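Local structure of nitrate transport protein (Xanthomonas axonopodis pv. citri, 3KSX) at residues I33-Q36 with L42-A45; Q53-T58 with M232-Q237; A127-K132 with V179-I184. The protein probably binds alkanesulfonates in the periplasm as the solute-receptor component of a transporter for sulfonate uptake, and is here bound to MOPS. One frame throughout, in Å; residues are numbered along the deposited sequence.

Contact 1 of 3, residues I33-Q36 with L42-A45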
loop_
_atom_site.group_PDB
_atom_site.type_symbol
_atom_site.label_atom_id
_atom_site.label_comp_id
_atom_site.label_asym_id
_atom_site.label_seq_id
_atom_site.Cartn_x
_atom_site.Cartn_y
_atom_site.Cartn_z
ATOM N N ILE A 33 -11.700 -8.397 -7.536
ATOM C CA ILE A 33 -11.088 -7.499 -6.535
ATOM C C ILE A 33 -9.560 -7.651 -6.515
ATOM O O ILE A 33 -9.024 -8.761 -6.498
ATOM C CB ILE A 33 -11.773 -7.665 -5.174
ATOM C CG1 ILE A 33 -11.040 -6.984 -4.057
ATOM C CG2 ILE A 33 -11.961 -9.169 -4.831
ATOM C CD1 ILE A 33 -11.791 -7.009 -2.711
ATOM N N GLY A 34 -8.838 -6.546 -6.627
ATOM C CA GLY A 34 -7.415 -6.632 -6.576
ATOM C C GLY A 34 -6.841 -6.509 -5.173
ATOM O O GLY A 34 -7.368 -5.801 -4.314
ATOM N N TYR A 35 -5.720 -7.200 -4.971
ATOM C CA TYR A 35 -5.056 -7.162 -3.698
ATOM C C TYR A 35 -3.550 -7.344 -3.884
ATOM O O TYR A 35 -3.119 -7.644 -4.982
ATOM C CB TYR A 35 -5.660 -8.234 -2.766
ATOM C CG TYR A 35 -5.126 -9.616 -3.036
ATOM C CD1 TYR A 35 -5.496 -10.337 -4.181
ATOM C CD2 TYR A 35 -4.190 -10.199 -2.170
ATOM C CE1 TYR A 35 -4.992 -11.656 -4.407
ATOM C CE2 TYR A 35 -3.684 -11.488 -2.399
ATOM C CZ TYR A 35 -4.071 -12.185 -3.505
ATOM O OH TYR A 35 -3.505 -13.420 -3.702
ATOM N N GLN A 36 -2.793 -7.036 -2.821
ATOM C CA GLN A 36 -1.361 -7.128 -2.735
ATOM C C GLN A 36 -1.110 -8.153 -1.643
ATOM O O GLN A 36 -1.693 -8.050 -0.581
ATOM C CB GLN A 36 -0.749 -5.773 -2.284
ATOM C CG GLN A 36 -0.984 -4.694 -3.324
ATOM C CD GLN A 36 -0.343 -3.382 -2.959
ATOM O OE1 GLN A 36 0.828 -3.319 -2.620
ATOM N NE2 GLN A 36 -1.117 -2.346 -3.018
ATOM N N LEU A 42 -5.966 -8.976 3.677
ATOM C CA LEU A 42 -6.678 -9.369 2.450
ATOM C C LEU A 42 -6.350 -10.785 2.097
ATOM O O LEU A 42 -7.201 -11.525 1.570
ATOM C CB LEU A 42 -6.329 -8.437 1.296
ATOM C CG LEU A 42 -6.653 -6.953 1.569
ATOM C CD1 LEU A 42 -6.544 -6.154 0.319
ATOM C CD2 LEU A 42 -8.039 -6.825 2.154
ATOM N N VAL A 43 -5.084 -11.156 2.325
ATOM C CA VAL A 43 -4.654 -12.563 2.246
ATOM C C VAL A 43 -5.543 -13.432 3.149
ATOM O O VAL A 43 -6.033 -14.492 2.693
ATOM C CB VAL A 43 -3.074 -12.776 2.526
ATOM C CG1 VAL A 43 -2.704 -14.247 2.555
ATOM C CG2 VAL A 43 -2.201 -12.035 1.471
ATOM N N LEU A 44 -5.790 -13.003 4.398
ATOM C CA LEU A 44 -6.684 -13.776 5.267
ATOM C C LEU A 44 -8.108 -13.798 4.762
ATOM O O LEU A 44 -8.727 -14.855 4.773
ATOM C CB LEU A 44 -6.662 -13.312 6.717
ATOM C CG LEU A 44 -5.346 -13.736 7.351
ATOM C CD1 LEU A 44 -5.321 -13.156 8.698
ATOM C CD2 LEU A 44 -5.107 -15.273 7.372
ATOM N N ALA A 45 -8.628 -12.644 4.354
ATOM C CA ALA A 45 -9.952 -12.617 3.731
ATOM C C ALA A 45 -10.050 -13.580 2.565
ATOM O O ALA A 45 -11.004 -14.319 2.470
ATOM C CB ALA A 45 -10.381 -11.185 3.338
#
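Tyr-35 meets the first turn of helix 40-48 at two points, one near its backbone and one far out on the ring. Close in, its CB lies 3.8 Å from CD1 of Leu-42 and 4.1 Å from CB of the same leucine, so that this side chain packs against the root of the tyrosine. Further out, CE2 of Tyr-35 comes within 4.2 Å of CG2 of Val-43, which approaches at the ring edge, near the ring plane. The tyrosine CG is set between the backbone N and the carbonyl carbon (chi1 80°), and from there the ring extends across the helix, bringing its CE2 edge to Val-43. All three residues are buried, and the contact is purely apolar. In the next shell, Tyr-35 is fixed by backbone hydrogen bonds to Val-63 and Phe-65 of strand 59-65, while Val-43 also touches Leu-253 and Val-256 of helix 246-257, and Leu-42 touches Leu-235. At the end of the segment, Gln-36 donates from NE2 to O of Gly-84 and to the bound MOPS. A beta-alpha unit, strand 30-36 then helix 40-48, its strand parallel to 59-65 and 82-86, with Gln-36 bonded to ligand, is characteristic of periplasmic binding protein lobes.

Contact 2 of 3, residues Q53-T58 with M232-Q237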
loop_
_atom_site.group_PDB
_atom_site.type_symbol
_atom_site.label_atom_id
_atom_site.label_comp_id
_atom_site.label_asym_id
_atom_site.label_seq_id
_atom_site.Cartn_x
_atom_site.Cartn_y
_atom_site.Cartn_z
ATOM N N GLN A 53 -18.426 -16.361 1.569
ATOM C CA GLN A 53 -19.428 -16.652 2.581
ATOM C C GLN A 53 -20.534 -15.600 2.697
ATOM O O GLN A 53 -21.708 -15.941 2.855
ATOM C CB GLN A 53 -18.772 -16.758 3.950
ATOM C CG GLN A 53 -17.756 -17.858 4.067
ATOM C CD GLN A 53 -17.378 -18.018 5.510
ATOM O OE1 GLN A 53 -18.258 -18.012 6.363
ATOM N NE2 GLN A 53 -16.088 -18.075 5.805
ATOM N N ARG A 54 -20.175 -14.321 2.594
ATOM C CA ARG A 54 -21.137 -13.229 2.704
ATOM C C ARG A 54 -22.049 -13.037 1.443
ATOM O O ARG A 54 -23.222 -12.628 1.525
ATOM C CB ARG A 54 -20.362 -11.933 3.023
ATOM C CG ARG A 54 -21.273 -10.690 3.203
ATOM C CD ARG A 54 -21.252 -10.180 4.637
ATOM N NE ARG A 54 -22.152 -9.031 4.907
ATOM C CZ ARG A 54 -21.753 -7.774 5.208
ATOM N NH1 ARG A 54 -20.454 -7.456 5.243
ATOM N NH2 ARG A 54 -22.660 -6.811 5.471
ATOM N N PHE A 55 -21.528 -13.341 0.282
ATOM C CA PHE A 55 -22.198 -12.982 -0.947
ATOM C C PHE A 55 -22.257 -14.209 -1.868
ATOM O O PHE A 55 -21.577 -14.265 -2.885
ATOM C CB PHE A 55 -21.399 -11.869 -1.606
ATOM C CG PHE A 55 -21.280 -10.618 -0.755
ATOM C CD1 PHE A 55 -22.398 -9.786 -0.546
ATOM C CD2 PHE A 55 -20.036 -10.256 -0.210
ATOM C CE1 PHE A 55 -22.263 -8.624 0.206
ATOM C CE2 PHE A 55 -19.905 -9.136 0.543
ATOM C CZ PHE A 55 -21.024 -8.305 0.743
ATOM N N PRO A 56 -23.102 -15.193 -1.517
ATOM C CA PRO A 56 -23.186 -16.470 -2.185
ATOM C C PRO A 56 -23.613 -16.378 -3.663
ATOM O O PRO A 56 -23.287 -17.258 -4.452
ATOM C CB PRO A 56 -24.239 -17.210 -1.357
ATOM C CG PRO A 56 -25.053 -16.142 -0.683
ATOM C CD PRO A 56 -24.040 -15.099 -0.379
ATOM N N ARG A 57 -24.332 -15.317 -4.018
ATOM C CA ARG A 57 -24.778 -15.088 -5.387
ATOM C C ARG A 57 -23.795 -14.256 -6.268
ATOM O O ARG A 57 -24.107 -13.886 -7.399
ATOM C CB ARG A 57 -26.140 -14.428 -5.320
ATOM C CG ARG A 57 -27.244 -15.329 -4.714
ATOM C CD ARG A 57 -28.420 -14.467 -4.257
ATOM N NE ARG A 57 -28.026 -13.406 -3.291
ATOM C CZ ARG A 57 -27.889 -13.569 -1.955
ATOM N NH1 ARG A 57 -28.099 -14.753 -1.376
ATOM N NH2 ARG A 57 -27.520 -12.551 -1.170
ATOM N N THR A 58 -22.606 -13.976 -5.732
ATOM C CA THR A 58 -21.602 -13.179 -6.419
ATOM C C THR A 58 -20.325 -14.010 -6.601
ATOM O O THR A 58 -19.811 -14.624 -5.658
ATOM C CB THR A 58 -21.342 -11.876 -5.636
ATOM O OG1 THR A 58 -22.560 -11.134 -5.545
ATOM C CG2 THR A 58 -20.342 -10.991 -6.379
ATOM N N MET A 232 -16.743 -3.606 2.128
ATOM C CA MET A 232 -15.824 -2.874 3.016
ATOM C C MET A 232 -16.056 -3.342 4.425
ATOM O O MET A 232 -15.098 -3.573 5.154
ATOM C CB MET A 232 -16.058 -1.380 3.058
ATOM C CG MET A 232 -15.854 -0.584 1.763
ATOM S SD MET A 232 -14.152 -0.715 1.231
ATOM C CE MET A 232 -14.136 -2.119 0.072
ATOM N N GLY A 233 -17.333 -3.488 4.811
ATOM C CA GLY A 233 -17.673 -4.093 6.132
ATOM C C GLY A 233 -16.987 -5.400 6.452
ATOM O O GLY A 233 -16.525 -5.608 7.552
ATOM N N THR A 234 -16.938 -6.305 5.480
ATOM C CA THR A 234 -16.370 -7.622 5.665
ATOM C C THR A 234 -14.848 -7.530 5.665
ATOM O O THR A 234 -14.158 -8.239 6.417
ATOM C CB THR A 234 -16.914 -8.616 4.555
ATOM O OG1 THR A 234 -18.315 -8.699 4.693
ATOM C CG2 THR A 234 -16.368 -10.025 4.689
ATOM N N LEU A 235 -14.299 -6.628 4.865
ATOM C CA LEU A 235 -12.858 -6.478 4.887
ATOM C C LEU A 235 -12.401 -5.807 6.200
ATOM O O LEU A 235 -11.252 -6.008 6.668
ATOM C CB LEU A 235 -12.393 -5.699 3.649
ATOM C CG LEU A 235 -12.672 -6.369 2.306
ATOM C CD1 LEU A 235 -12.038 -5.567 1.243
ATOM C CD2 LEU A 235 -12.058 -7.794 2.327
ATOM N N ASN A 236 -13.287 -4.991 6.780
ATOM C CA ASN A 236 -13.013 -4.283 8.044
ATOM C C ASN A 236 -12.857 -5.333 9.134
ATOM O O ASN A 236 -12.012 -5.224 10.040
ATOM C CB ASN A 236 -14.146 -3.326 8.378
ATOM C CG ASN A 236 -14.044 -2.778 9.754
ATOM O OD1 ASN A 236 -14.276 -3.496 10.702
ATOM N ND2 ASN A 236 -13.659 -1.491 9.889
ATOM N N GLN A 237 -13.682 -6.366 9.047
ATOM C CA GLN A 237 -13.596 -7.473 9.977
ATOM C C GLN A 237 -12.326 -8.324 9.797
ATOM O O GLN A 237 -11.657 -8.678 10.802
ATOM C CB GLN A 237 -14.844 -8.357 9.873
ATOM C CG GLN A 237 -16.143 -7.681 10.358
ATOM C CD GLN A 237 -15.995 -7.005 11.724
ATOM O OE1 GLN A 237 -15.644 -7.664 12.728
ATOM N NE2 GLN A 237 -16.257 -5.682 11.773
#
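A single polar link at the edge of the lobe, where an exposed arginine meets a buried threonine, joins the last residue of the short helix 50-54 to the middle of the long helix 225-244, elements far apart in sequence. It consists of a hydrogen bond from NH1 of Arg-54 to OG1 of Thr-234, with an N-H...O angle of 156° and the hydroxyl only 4° out of the guanidinium plane. The 2.5 Å between NH1 of Arg-54 and OG1 of Thr-234 is unusually short and doubtful. Arg-54 reaches the hydroxyl by bending at chi2 (113°), which also brings its CD to 3.3 Å from OG1 of Thr-234; the arginine thus runs past the threonine, the two pointing contrary ways. The guanidinium turns its edge to the helix backbone at Gly-233, which has no side chain to stand in the way, NH1 of Arg-54 being 4.2 Å from C of Gly-233. Beneath the arginine, CG of Arg-54 rests 3.3 Å above one face of the Phe-55 ring, toward its rim. That ring packs edge-to-face with Phe-227, and Phe-55 opens a type I turn to Thr-58 that leads into strand 59-65. The hydroxyl of Thr-234 also makes a weak hydrogen bond to the carbonyl O of Gln-230, one turn earlier. Chemically, the arginine's positive charge would be expected to polarise this hydroxyl toward the Gln-230 carbonyl.

Contact 3 of 3, residues A127-K132 with V179-I184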
loop_
_atom_site.group_PDB
_atom_site.type_symbol
_atom_site.label_atom_id
_atom_site.label_comp_id
_atom_site.label_asym_id
_atom_site.label_seq_id
_atom_site.Cartn_x
_atom_site.Cartn_y
_atom_site.Cartn_z
ATOM N N ALA A 127 21.004 11.815 5.848
ATOM C CA ALA A 127 21.838 12.725 5.093
ATOM C C ALA A 127 22.800 12.007 4.210
ATOM O O ALA A 127 23.134 12.488 3.095
ATOM C CB ALA A 127 22.588 13.705 6.033
ATOM N N ASP A 128 23.196 10.809 4.638
ATOM C CA ASP A 128 24.125 9.989 3.861
ATOM C C ASP A 128 23.555 9.489 2.512
ATOM O O ASP A 128 24.297 9.022 1.636
ATOM C CB ASP A 128 24.497 8.767 4.687
ATOM C CG ASP A 128 25.448 9.063 5.819
ATOM O OD1 ASP A 128 26.175 10.090 5.791
ATOM O OD2 ASP A 128 25.490 8.204 6.731
ATOM N N LEU A 129 22.243 9.575 2.315
ATOM C CA LEU A 129 21.587 9.249 1.010
ATOM C C LEU A 129 21.834 10.268 -0.114
ATOM O O LEU A 129 21.627 9.940 -1.271
ATOM C CB LEU A 129 20.059 9.063 1.166
ATOM C CG LEU A 129 19.604 7.997 2.188
ATOM C CD1 LEU A 129 18.129 8.067 2.446
ATOM C CD2 LEU A 129 19.842 6.620 1.700
ATOM N N LYS A 130 22.331 11.461 0.190
ATOM C CA LYS A 130 22.610 12.400 -0.907
ATOM C C LYS A 130 23.496 11.681 -1.927
ATOM O O LYS A 130 24.553 11.070 -1.591
ATOM C CB LYS A 130 23.316 13.677 -0.415
ATOM C CG LYS A 130 23.676 14.658 -1.562
ATOM C CD LYS A 130 24.489 15.845 -0.994
ATOM C CE LYS A 130 24.937 16.860 -2.070
ATOM N NZ LYS A 130 25.171 16.295 -3.447
ATOM N N GLY A 131 23.082 11.757 -3.187
ATOM C CA GLY A 131 23.881 11.229 -4.277
ATOM C C GLY A 131 23.842 9.740 -4.490
ATOM O O GLY A 131 24.552 9.209 -5.389
ATOM N N LYS A 132 22.951 9.051 -3.787
ATOM C CA LYS A 132 22.879 7.595 -3.845
ATOM C C LYS A 132 21.684 7.095 -4.701
ATOM O O LYS A 132 20.711 7.821 -4.903
ATOM C CB LYS A 132 22.751 7.018 -2.446
ATOM C CG LYS A 132 23.810 7.436 -1.461
ATOM C CD LYS A 132 25.126 6.884 -1.806
ATOM C CE LYS A 132 26.050 7.296 -0.689
ATOM N NZ LYS A 132 27.316 7.787 -1.221
ATOM N N VAL A 179 21.951 -1.320 -5.569
ATOM C CA VAL A 179 21.258 -0.166 -4.991
ATOM C C VAL A 179 21.854 0.191 -3.614
ATOM O O VAL A 179 22.371 -0.661 -2.873
ATOM C CB VAL A 179 19.726 -0.413 -4.850
ATOM C CG1 VAL A 179 19.162 -1.134 -6.045
ATOM C CG2 VAL A 179 19.510 -1.251 -3.688
ATOM N N ASP A 180 21.786 1.467 -3.278
ATOM C CA ASP A 180 22.380 1.942 -2.047
ATOM C C ASP A 180 21.338 1.886 -0.964
ATOM O O ASP A 180 21.681 1.703 0.227
ATOM C CB ASP A 180 22.903 3.383 -2.288
ATOM C CG ASP A 180 24.056 3.438 -3.301
ATOM O OD1 ASP A 180 25.107 2.779 -3.106
ATOM O OD2 ASP A 180 23.993 4.216 -4.253
ATOM N N ALA A 181 20.044 2.046 -1.346
ATOM C CA ALA A 181 18.979 2.010 -0.294
ATOM C C ALA A 181 17.694 1.584 -0.983
ATOM O O ALA A 181 17.637 1.637 -2.163
ATOM C CB ALA A 181 18.834 3.396 0.343
ATOM N N TRP A 182 16.684 1.104 -0.256
ATOM C CA TRP A 182 15.501 0.620 -0.932
ATOM C C TRP A 182 14.356 1.134 -0.095
ATOM O O TRP A 182 14.386 0.863 1.123
ATOM C CB TRP A 182 15.569 -0.924 -0.965
ATOM C CG TRP A 182 14.359 -1.621 -1.587
ATOM C CD1 TRP A 182 13.421 -1.070 -2.480
ATOM C CD2 TRP A 182 14.031 -2.965 -1.435
ATOM N NE1 TRP A 182 12.484 -2.041 -2.828
ATOM C CE2 TRP A 182 12.861 -3.217 -2.184
ATOM C CE3 TRP A 182 14.607 -4.026 -0.679
ATOM C CZ2 TRP A 182 12.256 -4.491 -2.208
ATOM C CZ3 TRP A 182 14.005 -5.321 -0.746
ATOM C CH2 TRP A 182 12.844 -5.514 -1.474
ATOM N N ALA A 183 13.448 1.939 -0.661
ATOM C CA ALA A 183 12.272 2.347 0.164
ATOM C C ALA A 183 11.194 1.277 -0.170
ATOM O O ALA A 183 10.836 1.086 -1.336
ATOM C CB ALA A 183 11.809 3.680 -0.130
ATOM N N ILE A 184 10.706 0.647 0.889
ATOM C CA ILE A 184 9.831 -0.590 0.772
ATOM C C ILE A 184 9.022 -0.806 2.032
ATOM O O ILE A 184 9.254 -0.153 3.025
ATOM C CB ILE A 184 10.690 -1.860 0.414
ATOM C CG1 ILE A 184 9.843 -3.060 -0.066
ATOM C CG2 ILE A 184 11.601 -2.301 1.631
ATOM C CD1 ILE A 184 8.974 -2.790 -1.314
#
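Similar first torsions bring Lys-132 and Asp-180 together: in each, CG points away from the carbonyl carbon, next to the backbone N, with chi1 -54° in the lysine and -66° in the aspartate. The lysine then bends at chi2 (-68°), and the two side chains lie nearly perpendicular. What meets is the aliphatic part of Lys-132: its CB lies 3.6 Å from both CB and OD2 of Asp-180, and its CD 3.8 Å from that OD2. The charged ends do not join, since NZ of Lys-132 stays 5.7 Å from OD2 of Asp-180; attraction between them can be no more than long-range. OD2 instead accepts a hydrogen bond from the backbone N of Arg-133, the residue directly after the lysine, and this holds the carboxylate against the start of strand 133-136. A sulfate ion, probably from the crystallisation liquor, lies about 3 Å from the Asp-180 side chain. Deeper in, CD2 of Leu-129 reaches CB of Ala-181 at 3.6 Å, and Ala-181 also touches Ile-115 and Val-117 of strand 113-118, making this the buried half of the contact. Leu-129 and Lys-132 stand at the two ends of a type II beta turn, closed by Lys-132 N to Leu-129 O, with Gly-131 at its positive-phi position. The turn thus delivers the chain into strand 133-136, which pairs in parallel with strand 181-185 through bonds such as that between Ala-181 and Ala-135. Adjacent parallel strands entered from loops at the same end of the sheet, with helices along the connecting chain, are typical of the Rossmann-like lobes of periplasmic binding proteins.

Overall arrangement
Contacts 1 and 2 belong to one lobe and contact 3 to the other. The first two have centres 12 Å apart and touch through Leu-235 of helix 225-244, which packs on Ile-33, Leu-42 and Ala-45; helices 40-48 and 50-54 follow each other. Contact 3 lies on the opposite side of the chain's centre, its centre about 31 Å from that of contact 1 and 41 Å from that of contact 2. Along the chain contact 1 closes first, and contact 3 is nested within the loop closed by contact 2. The chain leaves the first lobe, builds the second and returns, both lobes having mixed sheets of order 2-1-3-n-4, n being antiparallel strands 212-217 and 113-118, as in type II binding proteins.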